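Spartin (Homo sapiens, PDB 4U7I) acts as a lipophagy receptor and lipid transfer protein in lipid droplet turnover, and is recruited to midbodies when its MIT domain binds IST1. Local coordinates at residues L19-N22 and K23-T27. Numbering follows the deposited sequence.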
loop_
_atom_site.group_PDB
_atom_site.type_symbol
_atom_site.label_atom_id
_atom_site.label_comp_id
_atom_site.label_asym_id
_atom_site.label_seq_id
_atom_site.Cartn_x
_atom_site.Cartn_y
_atom_site.Cartn_z
ATOM N N LEU A 19 -0.113 -3.285 6.820
ATOM C CA LEU A 19 0.639 -4.206 7.664
ATOM C C LEU A 19 1.947 -4.630 6.975
ATOM O O LEU A 19 3.034 -4.534 7.547
ATOM C CB LEU A 19 -0.229 -5.425 7.998
ATOM C CG LEU A 19 0.339 -6.463 8.968
ATOM C CD1 LEU A 19 -0.812 -7.203 9.637
ATOM C CD2 LEU A 19 1.245 -7.464 8.251
ATOM N N PHE A 20 1.845 -5.075 5.730
ATOM C CA PHE A 20 3.030 -5.591 5.032
ATOM C C PHE A 20 3.973 -4.501 4.551
ATOM O O PHE A 20 5.198 -4.661 4.628
ATOM C CB PHE A 20 2.605 -6.489 3.864
ATOM C CG PHE A 20 2.195 -7.844 4.305
ATOM C CD1 PHE A 20 3.151 -8.757 4.710
ATOM C CD2 PHE A 20 0.857 -8.202 4.387
ATOM C CE1 PHE A 20 2.802 -10.005 5.146
ATOM C CE2 PHE A 20 0.494 -9.462 4.827
ATOM C CZ PHE A 20 1.466 -10.365 5.210
ATOM N N VAL A 21 3.440 -3.374 4.099
ATOM C CA VAL A 21 4.319 -2.302 3.645
ATOM C C VAL A 21 5.065 -1.712 4.845
ATOM O O VAL A 21 6.252 -1.400 4.756
ATOM C CB VAL A 21 3.549 -1.225 2.887
ATOM C CG1 VAL A 21 4.469 -0.070 2.557
ATOM C CG2 VAL A 21 2.972 -1.828 1.614
ATOM N N ASN A 22 4.397 -1.639 5.992
ATOM C CA ASN A 22 5.055 -1.182 7.212
ATOM C C ASN A 22 6.168 -2.142 7.632
ATOM O O ASN A 22 7.260 -1.702 8.015
ATOM C CB ASN A 22 4.035 -1.020 8.344
ATOM C CG ASN A 22 4.668 -0.551 9.639
ATOM O OD1 ASN A 22 5.161 0.575 9.725
ATOM N ND2 ASN A 22 4.654 -1.407 10.654
ATOM N N LYS A 23 5.898 -3.449 7.576
ATOM C CA LYS A 23 6.945 -4.431 7.875
ATOM C C LYS A 23 8.104 -4.261 6.894
ATOM O O LYS A 23 9.283 -4.295 7.273
ATOM C CB LYS A 23 6.407 -5.858 7.808
ATOM C CG LYS A 23 5.480 -6.217 8.944
ATOM C CD LYS A 23 4.924 -7.627 8.766
ATOM C CE LYS A 23 6.021 -8.668 8.680
ATOM N NZ LYS A 23 6.752 -8.783 9.971
ATOM N N GLY A 24 7.763 -4.069 5.631
ATOM C CA GLY A 24 8.779 -3.873 4.611
ATOM C C GLY A 24 9.640 -2.664 4.933
ATOM O O GLY A 24 10.866 -2.736 4.869
ATOM N N LEU A 25 9.002 -1.547 5.265
ATOM C CA LEU A 25 9.764 -0.327 5.599
ATOM C C LEU A 25 10.605 -0.511 6.862
ATOM O O LEU A 25 11.750 -0.064 6.917
ATOM C CB LEU A 25 8.833 0.868 5.780
ATOM C CG LEU A 25 8.292 1.444 4.481
ATOM C CD1 LEU A 25 7.065 2.273 4.794
ATOM C CD2 LEU A 25 9.383 2.290 3.815
ATOM N N ASN A 26 10.051 -1.166 7.886
ATOM C CA ASN A 26 10.849 -1.440 9.082
ATOM C C ASN A 26 12.118 -2.214 8.752
ATOM O O ASN A 26 13.206 -1.878 9.239
ATOM C CB ASN A 26 10.061 -2.248 10.133
ATOM C CG ASN A 26 9.074 -1.407 10.910
ATOM O OD1 ASN A 26 9.050 -0.182 10.791
ATOM N ND2 ASN A 26 8.253 -2.068 11.730
ATOM N N THR A 27 11.985 -3.271 7.951
ATOM C CA THR A 27 13.142 -4.118 7.663
ATOM C C THR A 27 14.099 -3.424 6.711
ATOM O O THR A 27 15.316 -3.586 6.795
ATOM C CB THR A 27 12.721 -5.493 7.087
ATOM O OG1 THR A 27 11.826 -5.321 5.988
ATOM C CG2 THR A 27 11.984 -6.265 8.170
HETATM O O HOH W 1 7.489 1.699 12.056
#
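The amides of Asn22 and Asn26, one helical turn apart, cross with their planes 71° apart, and Asn22 ND2 lies 3.8 Å from Asn26 ND2. A water donates to Asn26 OD1 at 2.8 Å and only weakly to Asn22 OD1; each OD1 also accepts a hydrogen bond from a basic side chain of the bound peptide, since an amide oxygen can take two donors together. The ring of Phe20 carries Leu19 CD2 over the centre of one face, and this same methyl meets Lys23 CD at 3.7 Å. With CG anti to the backbone N (chi1 -175°), Leu19 runs alongside Lys23, whose long aliphatic part packs on it while the ammonium makes a cation-pi contact with Tyr39 of helix 33-51. All this lies on helix 5-29 of the three-helix MIT domain, where Phe20 also meets His46 of helix 33-51. Successive i to i+4 bonds hold the turn, among them Leu25 N to Val21 O at 2.8 Å and that from buried, side-chain-less Gly24 N to Phe20 O. Buried Val21 and Leu25 lie side by side, Val21 CG1 4.2 Å from Leu25 CD1; Val21 packs on an aromatic side chain of the peptide, Leu25 against a basic one, probably its aliphatic part.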